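Local coordinates for protein phosphatase 2C (Toxoplasma gondii, PDB 3D8K) that probably removes phosphate from phosphoserine and phosphothreonine residues of proteins, as a manganese-dependent phosphatase of the PP2C family, at residues G164-L173 with A250-P261; H193-V204 with L218-R228. All coordinates share one frame; numbering follows the deposited sequence.

How the contacts relate
The chain first lays down strand 165-173, then passes through the hairpin of strands 177-182 and 185-188, which belongs to the eight-stranded sheet, before it reaches 193-204. Contact 2 closes a short loop when 218-228 returns to that segment after a helix end and the small hairpin 211-214/217-220. Contact 1 closes later, when 250-261 comes back beside 164-173 and forms the last strand of the six-stranded sheet, so the shorter loop lies wholly within the longer one. The two meet at one end of that sheet, where Leu173 packs on Arg228 and Ser172 on His193, though their centres are about 23 Å apart.

Contact 1. Residues G164-L173 with A250-P261; sequences GIYTIHVASL and AVPDVTTFFAYP
Thr256 lays its methyl over one face of the His169 ring, a CH-pi contact with CG2 3.9 Å from the centroid of that imidazole. The pair sits midway along two antiparallel strands, 165-173 and 253-259, of the six-stranded sheet, one of the two sheets in the PP2C beta sandwich. Strand 253-259 is outermost within the chain, while 165-173 is hydrogen-bonded on its other side to strand 106-115. The axes run at 159°. Eight backbone bonds join the hydrogen-bonded pairs Tyr166-Ala259, Ile168-Phe257, Val170-Thr255 and Ser172-Asp253, and the bond from Ile168 N to Phe257 O is close to straight at 169°. Between them, the non-hydrogen-bonded pairs put Thr167, His169 and Ala171 on one face with Phe258, Thr256 and Val254; at the Ala171 end this face meets Phe89 and Ile85 of helix 82-97.

On the opposite face, Ile168 reaches diagonally past its own partner, and its CD1 lies 4.1 Å from Ala259 CB. Tyr166 turns a ring edge toward Pro261, its CE2 lying 4.0 Å from Pro261 CA, and its hydroxyl is hydrogen-bonded to Pro324 O. Thr255 OG1 lies against Val170 CB at 3.6 Å but is hydrogen-bonded to Leu189 O, a tie to the chain beyond the strands. At the Gly164 end, on the side of Thr167 and Phe258, Ile165 CG2 meets Tyr260 CD1 at 4.0 Å. At the other end, a chi1 of -176° carries the Leu173 side chain onward in the direction of its strand, bringing its CD1 3.5 Å from Val251 O. One side-chain polar link crosses the strands here: Ser172 OG donates a weak hydrogen bond to Asp253 OD2, 3.1 Å away.

Contact 2. Residues H193-V204 with L218-R228; sequences HTASSHKERHRV and LLLGGVVPMTR. With SO4 (sulfate ion), chain G.
The region that probably corresponds to the flap subdomain of PP2C phosphatases is tied together at its base by Glu200 of helix 198-206, whose carboxylate meets Thr227 and Arg228. Glu200 OE1 accepts from Thr227 OG1, a bond modelled too short for its length to be trusted, and from Arg203 NH2, 2.7 Å away on the syn side of OE1. The same Arg203 NH2 also donates to Thr227 O, and its NH1 to Leu247 O, so the guanidinium is held at both ends. Glu200 OE2 lies above one face of the Arg228 guanidinium, 3.3 Å from NE. Because it sits well out of that plane, no N-H points at it and the salt bridge rests on charge alone. The His193 ring faces Arg228 CD, modelled too closely for its exact spacing to count, and is anchored through ND1 to Gly174 N. His193 O receives Thr227 N at 2.9 Å. Val204 CG2 and Leu220 CD1 meet tip to tip at 3.7 Å. Ser197 OG caps the helix start by accepting from Glu200 N. Two guanidinium groups and a hydroxyl would favour the ionised form of the Glu200 carboxylate, whose negative charge would in turn offset the closeness of Arg203 to Arg228.

Contact 1. Residues G164-L173 with A250-P261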
loop_
_atom_site.group_PDB
_atom_site.type_symbol
_atom_site.label_atom_id
_atom_site.label_comp_id
_atom_site.label_asym_id
_atom_site.label_seq_id
_atom_site.Cartn_x
_atom_site.Cartn_y
_atom_site.Cartn_z
ATOM N N GLY C 164 -1.226 -9.113 27.303
ATOM C CA GLY C 164 0.094 -8.641 26.928
ATOM C C GLY C 164 0.843 -7.747 27.893
ATOM O O GLY C 164 0.309 -7.296 28.900
ATOM N N ILE C 165 2.107 -7.497 27.562
ATOM C CA ILE C 165 2.986 -6.653 28.362
ATOM C C ILE C 165 3.778 -5.755 27.440
ATOM O O ILE C 165 3.801 -5.959 26.228
ATOM C CB ILE C 165 3.998 -7.483 29.175
ATOM C CG1 ILE C 165 4.861 -8.324 28.232
ATOM C CG2 ILE C 165 3.268 -8.368 30.169
ATOM C CD1 ILE C 165 5.912 -9.148 28.945
ATOM N N TYR C 166 4.433 -4.760 28.020
ATOM C CA TYR C 166 5.247 -3.834 27.253
ATOM C C TYR C 166 6.713 -4.021 27.628
ATOM O O TYR C 166 7.076 -3.933 28.802
ATOM C CB TYR C 166 4.816 -2.400 27.542
ATOM C CG TYR C 166 3.494 -2.020 26.921
ATOM C CD1 TYR C 166 3.433 -1.497 25.630
ATOM C CD2 TYR C 166 2.302 -2.153 27.633
ATOM C CE1 TYR C 166 2.220 -1.105 25.070
ATOM C CE2 TYR C 166 1.086 -1.765 27.079
ATOM C CZ TYR C 166 1.051 -1.238 25.802
ATOM O OH TYR C 166 -0.146 -0.814 25.266
ATOM N N THR C 167 7.551 -4.306 26.635
ATOM C CA THR C 167 8.972 -4.467 26.894
ATOM C C THR C 167 9.661 -3.123 26.766
ATOM O O THR C 167 9.537 -2.448 25.752
ATOM C CB THR C 167 9.623 -5.437 25.924
ATOM O OG1 THR C 167 9.222 -6.768 26.251
ATOM C CG2 THR C 167 11.119 -5.349 26.019
ATOM N N ILE C 168 10.383 -2.736 27.803
ATOM C CA ILE C 168 11.079 -1.472 27.785
ATOM C C ILE C 168 12.585 -1.612 27.804
ATOM O O ILE C 168 13.154 -2.329 28.619
ATOM C CB ILE C 168 10.687 -0.612 28.975
ATOM C CG1 ILE C 168 9.204 -0.247 28.881
ATOM C CG2 ILE C 168 11.567 0.626 29.027
ATOM C CD1 ILE C 168 8.656 0.376 30.150
ATOM N N HIS C 169 13.222 -0.916 26.873
ATOM C CA HIS C 169 14.674 -0.891 26.783
ATOM C C HIS C 169 15.103 0.538 27.037
ATOM O O HIS C 169 14.633 1.474 26.382
ATOM C CB HIS C 169 15.165 -1.294 25.397
ATOM C CG HIS C 169 15.238 -2.767 25.184
ATOM N ND1 HIS C 169 14.131 -3.535 24.896
ATOM C CD2 HIS C 169 16.289 -3.619 25.216
ATOM C CE1 HIS C 169 14.496 -4.795 24.756
ATOM N NE2 HIS C 169 15.801 -4.874 24.946
ATOM N N VAL C 170 15.979 0.725 28.001
ATOM C CA VAL C 170 16.435 2.062 28.244
ATOM C C VAL C 170 17.922 2.134 27.982
ATOM O O VAL C 170 18.693 1.352 28.522
ATOM C CB VAL C 170 16.154 2.504 29.678
ATOM C CG1 VAL C 170 16.681 3.931 29.879
ATOM C CG2 VAL C 170 14.669 2.437 29.957
ATOM N N ALA C 171 18.310 3.065 27.124
ATOM C CA ALA C 171 19.713 3.284 26.799
ATOM C C ALA C 171 20.060 4.614 27.431
ATOM O O ALA C 171 19.848 5.649 26.816
ATOM C CB ALA C 171 19.907 3.359 25.293
ATOM N N SER C 172 20.566 4.587 28.662
ATOM C CA SER C 172 20.925 5.821 29.360
ATOM C C SER C 172 22.416 6.138 29.295
ATOM O O SER C 172 23.264 5.260 29.438
ATOM C CB SER C 172 20.490 5.768 30.833
ATOM O OG SER C 172 21.457 5.114 31.645
ATOM N N LEU C 173 22.713 7.417 29.100
ATOM C CA LEU C 173 24.083 7.902 29.011
ATOM C C LEU C 173 24.091 9.344 29.478
ATOM O O LEU C 173 23.904 10.256 28.680
ATOM C CB LEU C 173 24.575 7.840 27.559
ATOM C CG LEU C 173 26.029 8.233 27.318
ATOM C CD1 LEU C 173 26.950 7.114 27.798
ATOM C CD2 LEU C 173 26.240 8.479 25.850
ATOM N N ALA C 250 31.039 6.979 26.204
ATOM C CA ALA C 250 29.862 7.214 25.370
ATOM C C ALA C 250 29.192 5.839 25.217
ATOM O O ALA C 250 28.363 5.612 24.339
ATOM C CB ALA C 250 30.254 7.783 24.020
ATOM N N VAL C 251 29.599 4.920 26.083
ATOM C CA VAL C 251 29.032 3.583 26.112
ATOM C C VAL C 251 27.876 3.675 27.104
ATOM O O VAL C 251 28.087 3.835 28.319
ATOM C CB VAL C 251 30.032 2.546 26.636
ATOM C CG1 VAL C 251 29.461 1.160 26.441
ATOM C CG2 VAL C 251 31.363 2.709 25.944
ATOM N N PRO C 252 26.639 3.575 26.599
ATOM C CA PRO C 252 25.447 3.656 27.432
ATOM C C PRO C 252 25.200 2.472 28.337
ATOM O O PRO C 252 25.701 1.366 28.115
ATOM C CB PRO C 252 24.338 3.809 26.411
ATOM C CG PRO C 252 24.793 2.885 25.345
ATOM C CD PRO C 252 26.267 3.244 25.212
ATOM N N ASP C 253 24.416 2.755 29.371
ATOM C CA ASP C 253 23.972 1.787 30.362
ATOM C C ASP C 253 22.635 1.333 29.788
ATOM O O ASP C 253 21.696 2.107 29.725
ATOM C CB ASP C 253 23.793 2.495 31.713
ATOM C CG ASP C 253 22.816 1.783 32.635
ATOM O OD1 ASP C 253 22.916 0.539 32.743
ATOM O OD2 ASP C 253 21.961 2.471 33.263
ATOM N N VAL C 254 22.569 0.091 29.327
ATOM C CA VAL C 254 21.346 -0.437 28.745
ATOM C C VAL C 254 20.608 -1.410 29.669
ATOM O O VAL C 254 21.128 -2.468 30.006
ATOM C CB VAL C 254 21.640 -1.167 27.427
ATOM C CG1 VAL C 254 20.338 -1.655 26.802
ATOM C CG2 VAL C 254 22.375 -0.239 26.472
ATOM N N THR C 255 19.390 -1.058 30.057
ATOM C CA THR C 255 18.589 -1.906 30.934
ATOM C C THR C 255 17.305 -2.336 30.235
ATOM O O THR C 255 16.881 -1.700 29.266
ATOM C CB THR C 255 18.212 -1.160 32.234
ATOM O OG1 THR C 255 17.576 0.087 31.913
ATOM C CG2 THR C 255 19.443 -0.886 33.073
ATOM N N THR C 256 16.690 -3.417 30.717
ATOM C CA THR C 256 15.441 -3.903 30.132
ATOM C C THR C 256 14.438 -4.241 31.232
ATOM O O THR C 256 14.805 -4.822 32.249
ATOM C CB THR C 256 15.665 -5.155 29.278
ATOM O OG1 THR C 256 16.746 -4.930 28.371
ATOM C CG2 THR C 256 14.419 -5.472 28.472
ATOM N N PHE C 257 13.179 -3.862 31.025
ATOM C CA PHE C 257 12.098 -4.102 31.982
ATOM C C PHE C 257 10.795 -4.369 31.228
ATOM O O PHE C 257 10.661 -4.022 30.062
ATOM C CB PHE C 257 11.824 -2.866 32.845
ATOM C CG PHE C 257 12.968 -2.430 33.726
ATOM C CD1 PHE C 257 14.160 -1.958 33.180
ATOM C CD2 PHE C 257 12.816 -2.415 35.116
ATOM C CE1 PHE C 257 15.173 -1.477 33.993
ATOM C CE2 PHE C 257 13.830 -1.932 35.933
ATOM C CZ PHE C 257 15.010 -1.462 35.369
ATOM N N PHE C 258 9.825 -4.978 31.898
ATOM C CA PHE C 258 8.529 -5.195 31.271
ATOM C C PHE C 258 7.538 -4.404 32.106
ATOM O O PHE C 258 7.772 -4.161 33.283
ATOM C CB PHE C 258 8.134 -6.668 31.255
ATOM C CG PHE C 258 7.870 -7.233 32.601
ATOM C CD1 PHE C 258 8.906 -7.446 33.496
ATOM C CD2 PHE C 258 6.577 -7.539 32.988
ATOM C CE1 PHE C 258 8.659 -7.956 34.761
ATOM C CE2 PHE C 258 6.313 -8.050 34.254
ATOM C CZ PHE C 258 7.362 -8.260 35.146
ATOM N N ALA C 259 6.447 -3.980 31.488
ATOM C CA ALA C 259 5.432 -3.210 32.180
ATOM C C ALA C 259 4.095 -3.735 31.756
ATOM O O ALA C 259 3.901 -4.106 30.605
ATOM C CB ALA C 259 5.531 -1.760 31.816
ATOM N N TYR C 260 3.166 -3.755 32.699
ATOM C CA TYR C 260 1.827 -4.244 32.437
ATOM C C TYR C 260 1.017 -3.103 31.854
ATOM O O TYR C 260 1.363 -1.942 32.055
ATOM C CB TYR C 260 1.203 -4.719 33.752
ATOM C CG TYR C 260 1.830 -5.968 34.354
ATOM C CD1 TYR C 260 1.783 -7.181 33.681
ATOM C CD2 TYR C 260 2.426 -5.943 35.624
ATOM C CE1 TYR C 260 2.307 -8.345 34.245
ATOM C CE2 TYR C 260 2.951 -7.103 36.205
ATOM C CZ TYR C 260 2.887 -8.308 35.507
ATOM O OH TYR C 260 3.379 -9.489 36.067
ATOM N N PRO C 261 -0.043 -3.409 31.081
ATOM C CA PRO C 261 -0.862 -2.330 30.515
ATOM C C PRO C 261 -1.439 -1.577 31.709
ATOM O O PRO C 261 -1.786 -2.186 32.723
ATOM C CB PRO C 261 -1.920 -3.081 29.730
ATOM C CG PRO C 261 -1.178 -4.249 29.234
ATOM C CD PRO C 261 -0.371 -4.690 30.439
#

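Contact 2. Residues H193-V204 with L218-R228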
loop_
_atom_site.group_PDB
_atom_site.type_symbol
_atom_site.label_atom_id
_atom_site.label_comp_id
_atom_site.label_asym_id
_atom_site.label_seq_id
_atom_site.Cartn_x
_atom_site.Cartn_y
_atom_site.Cartn_z
ATOM N N HIS C 193 24.843 9.099 35.671
ATOM C CA HIS C 193 26.303 9.090 35.552
ATOM C C HIS C 193 26.906 10.365 36.126
ATOM O O HIS C 193 27.236 11.289 35.398
ATOM C CB HIS C 193 26.688 8.946 34.087
ATOM C CG HIS C 193 26.246 7.658 33.481
ATOM N ND1 HIS C 193 25.541 7.596 32.302
ATOM C CD2 HIS C 193 26.425 6.376 33.880
ATOM C CE1 HIS C 193 25.305 6.330 31.999
ATOM N NE2 HIS C 193 25.833 5.569 32.941
ATOM N N THR C 194 27.061 10.396 37.440
ATOM C CA THR C 194 27.592 11.566 38.126
ATOM C C THR C 194 28.670 11.133 39.103
ATOM O O THR C 194 28.895 9.934 39.286
ATOM C CB THR C 194 26.468 12.274 38.911
ATOM O OG1 THR C 194 26.410 11.773 40.255
ATOM C CG2 THR C 194 25.124 11.994 38.251
ATOM N N ALA C 195 29.328 12.092 39.746
ATOM C CA ALA C 195 30.375 11.738 40.704
ATOM C C ALA C 195 29.792 10.955 41.882
ATOM O O ALA C 195 30.517 10.269 42.610
ATOM C CB ALA C 195 31.086 12.989 41.208
ATOM N N SER C 196 28.479 11.064 42.060
ATOM C CA SER C 196 27.792 10.374 43.140
ATOM C C SER C 196 27.838 8.877 42.927
ATOM O O SER C 196 27.767 8.114 43.885
ATOM C CB SER C 196 26.331 10.823 43.231
ATOM O OG SER C 196 26.218 12.119 43.786
ATOM N N SER C 197 27.965 8.455 41.674
ATOM C CA SER C 197 28.000 7.030 41.355
ATOM C C SER C 197 29.327 6.363 41.693
ATOM O O SER C 197 30.285 6.464 40.935
ATOM C CB SER C 197 27.690 6.818 39.873
ATOM O OG SER C 197 27.910 5.469 39.506
ATOM N N HIS C 198 29.372 5.666 42.825
ATOM C CA HIS C 198 30.594 4.990 43.244
ATOM C C HIS C 198 31.307 4.346 42.063
ATOM O O HIS C 198 32.521 4.471 41.933
ATOM C CB HIS C 198 30.305 3.915 44.296
ATOM C CG HIS C 198 31.531 3.187 44.761
ATOM N ND1 HIS C 198 32.586 3.824 45.384
ATOM C CD2 HIS C 198 31.885 1.883 44.670
ATOM C CE1 HIS C 198 33.534 2.945 45.655
ATOM N NE2 HIS C 198 33.134 1.759 45.232
ATOM N N LYS C 199 30.563 3.664 41.198
ATOM C CA LYS C 199 31.187 3.014 40.054
ATOM C C LYS C 199 31.781 4.014 39.057
ATOM O O LYS C 199 32.923 3.857 38.621
ATOM C CB LYS C 199 30.186 2.094 39.350
ATOM C CG LYS C 199 29.767 0.872 40.172
ATOM C CD LYS C 199 30.766 -0.280 40.085
ATOM C CE LYS C 199 30.819 -0.858 38.668
ATOM N NZ LYS C 199 31.766 -2.007 38.542
ATOM N N GLU C 200 31.018 5.044 38.708
ATOM C CA GLU C 200 31.487 6.045 37.758
ATOM C C GLU C 200 32.731 6.777 38.237
ATOM O O GLU C 200 33.752 6.824 37.554
ATOM C CB GLU C 200 30.373 7.048 37.479
ATOM C CG GLU C 200 29.282 6.466 36.627
ATOM C CD GLU C 200 29.819 6.001 35.298
ATOM O OE1 GLU C 200 30.319 6.848 34.539
ATOM O OE2 GLU C 200 29.753 4.793 35.012
ATOM N N ARG C 201 32.620 7.364 39.416
ATOM C CA ARG C 201 33.705 8.092 40.035
ATOM C C ARG C 201 34.914 7.160 40.075
ATOM O O ARG C 201 36.054 7.581 39.888
ATOM C CB ARG C 201 33.282 8.472 41.450
ATOM C CG ARG C 201 34.204 9.402 42.193
ATOM C CD ARG C 201 34.106 9.142 43.701
ATOM N NE ARG C 201 32.734 8.979 44.185
ATOM C CZ ARG C 201 32.257 7.860 44.723
ATOM N NH1 ARG C 201 33.035 6.794 44.851
ATOM N NH2 ARG C 201 30.996 7.801 45.128
ATOM N N HIS C 202 34.668 5.883 40.312
ATOM C CA HIS C 202 35.766 4.943 40.371
ATOM C C HIS C 202 36.400 4.717 39.000
ATOM O O HIS C 202 37.617 4.844 38.849
ATOM C CB HIS C 202 35.309 3.614 40.955
ATOM C CG HIS C 202 36.435 2.794 41.481
ATOM N ND1 HIS C 202 37.442 2.314 40.669
ATOM C CD2 HIS C 202 36.770 2.442 42.745
ATOM C CE1 HIS C 202 38.349 1.704 41.410
ATOM N NE2 HIS C 202 37.965 1.768 42.675
ATOM N N ARG C 203 35.580 4.382 38.008
ATOM C CA ARG C 203 36.074 4.164 36.654
ATOM C C ARG C 203 36.957 5.324 36.225
ATOM O O ARG C 203 38.133 5.145 35.916
ATOM C CB ARG C 203 34.912 4.042 35.660
ATOM C CG ARG C 203 35.365 4.029 34.198
ATOM C CD ARG C 203 34.219 3.798 33.236
ATOM N NE ARG C 203 33.241 4.877 33.290
ATOM C CZ ARG C 203 33.481 6.113 32.868
ATOM N NH1 ARG C 203 34.664 6.413 32.356
ATOM N NH2 ARG C 203 32.548 7.048 32.976
ATOM N N VAL C 204 36.372 6.515 36.209
ATOM C CA VAL C 204 37.074 7.724 35.807
ATOM C C VAL C 204 38.393 7.930 36.536
ATOM O O VAL C 204 39.438 8.072 35.903
ATOM C CB VAL C 204 36.206 8.985 36.034
ATOM C CG1 VAL C 204 36.995 10.220 35.689
ATOM C CG2 VAL C 204 34.939 8.913 35.192
ATOM N N LEU C 218 31.730 20.081 41.332
ATOM C CA LEU C 218 32.888 19.493 40.686
ATOM C C LEU C 218 32.578 18.870 39.333
ATOM O O LEU C 218 31.606 18.142 39.176
ATOM C CB LEU C 218 33.536 18.446 41.595
ATOM C CG LEU C 218 32.705 17.181 41.691
ATOM C CD1 LEU C 218 33.453 16.141 42.488
ATOM C CD2 LEU C 218 31.359 17.528 42.320
ATOM N N LEU C 219 33.451 19.165 38.376
ATOM C CA LEU C 219 33.338 18.695 37.003
ATOM C C LEU C 219 34.505 17.777 36.625
ATOM O O LEU C 219 35.624 17.931 37.131
ATOM C CB LEU C 219 33.313 19.906 36.068
ATOM C CG LEU C 219 32.441 21.051 36.600
ATOM C CD1 LEU C 219 32.648 22.345 35.806
ATOM C CD2 LEU C 219 30.995 20.602 36.569
ATOM N N LEU C 220 34.243 16.818 35.743
ATOM C CA LEU C 220 35.288 15.916 35.303
ATOM C C LEU C 220 36.321 16.782 34.554
ATOM O O LEU C 220 35.974 17.548 33.644
ATOM C CB LEU C 220 34.696 14.835 34.400
ATOM C CG LEU C 220 35.486 13.535 34.188
ATOM C CD1 LEU C 220 34.525 12.400 33.914
ATOM C CD2 LEU C 220 36.458 13.671 33.025
ATOM N N GLY C 221 37.581 16.682 34.969
ATOM C CA GLY C 221 38.620 17.468 34.338
ATOM C C GLY C 221 38.406 18.955 34.539
ATOM O O GLY C 221 39.154 19.782 34.024
ATOM N N GLY C 222 37.378 19.315 35.295
ATOM C CA GLY C 222 37.142 20.721 35.505
ATOM C C GLY C 222 36.250 21.290 34.425
ATOM O O GLY C 222 36.200 22.504 34.255
ATOM N N VAL C 223 35.571 20.440 33.657
ATOM C CA VAL C 223 34.667 20.983 32.659
ATOM C C VAL C 223 33.339 20.205 32.533
ATOM O O VAL C 223 32.275 20.797 32.430
ATOM C CB VAL C 223 35.375 21.134 31.242
ATOM C CG1 VAL C 223 36.888 21.142 31.392
ATOM C CG2 VAL C 223 34.930 20.057 30.280
ATOM N N VAL C 224 33.391 18.885 32.619
ATOM C CA VAL C 224 32.193 18.078 32.454
ATOM C C VAL C 224 31.292 17.863 33.674
ATOM O O VAL C 224 31.741 17.486 34.753
ATOM C CB VAL C 224 32.574 16.729 31.869
ATOM C CG1 VAL C 224 31.396 16.148 31.139
ATOM C CG2 VAL C 224 33.741 16.902 30.913
ATOM N N PRO C 225 29.984 18.081 33.497
ATOM C CA PRO C 225 28.993 17.922 34.566
ATOM C C PRO C 225 28.608 16.473 34.846
ATOM O O PRO C 225 27.957 16.193 35.847
ATOM C CB PRO C 225 27.796 18.726 34.059
ATOM C CG PRO C 225 28.389 19.630 32.993
ATOM C CD PRO C 225 29.387 18.754 32.335
HETATM N N MSE C 226 29.008 15.559 33.966
HETATM C CA MSE C 226 28.686 14.141 34.130
HETATM C C MSE C 226 29.851 13.215 33.739
HETATM O O MSE C 226 30.882 13.682 33.265
HETATM C CB MSE C 226 27.440 13.816 33.309
HETATM C CG MSE C 226 27.563 14.260 31.886
HETATM SE SE MSE C 226 25.831 14.264 30.957
HETATM C CE MSE C 226 25.238 15.986 31.725
ATOM N N THR C 227 29.699 11.908 33.945
ATOM C CA THR C 227 30.783 10.987 33.630
ATOM C C THR C 227 30.577 10.275 32.292
ATOM O O THR C 227 31.459 9.572 31.793
ATOM C CB THR C 227 30.958 9.961 34.768
ATOM O OG1 THR C 227 29.740 9.244 34.949
ATOM C CG2 THR C 227 31.306 10.665 36.081
ATOM N N ARG C 228 29.401 10.468 31.708
ATOM C CA ARG C 228 29.084 9.857 30.428
ATOM C C ARG C 228 28.319 10.827 29.552
ATOM O O ARG C 228 27.376 11.485 30.003
ATOM C CB ARG C 228 28.297 8.571 30.637
ATOM C CG ARG C 228 29.163 7.466 31.219
ATOM C CD ARG C 228 28.415 6.172 31.304
ATOM N NE ARG C 228 29.262 5.069 31.727
ATOM C CZ ARG C 228 28.836 3.820 31.889
ATOM N NH1 ARG C 228 27.566 3.513 31.671
ATOM N NH2 ARG C 228 29.687 2.869 32.251
HETATM S S SO4 G . 36.285 7.625 45.932
HETATM O O1 SO4 G . 37.687 7.663 45.499
HETATM O O2 SO4 G . 36.212 7.020 47.280
HETATM O O3 SO4 G . 35.751 8.989 45.982
HETATM O O4 SO4 G . 35.516 6.810 44.978
#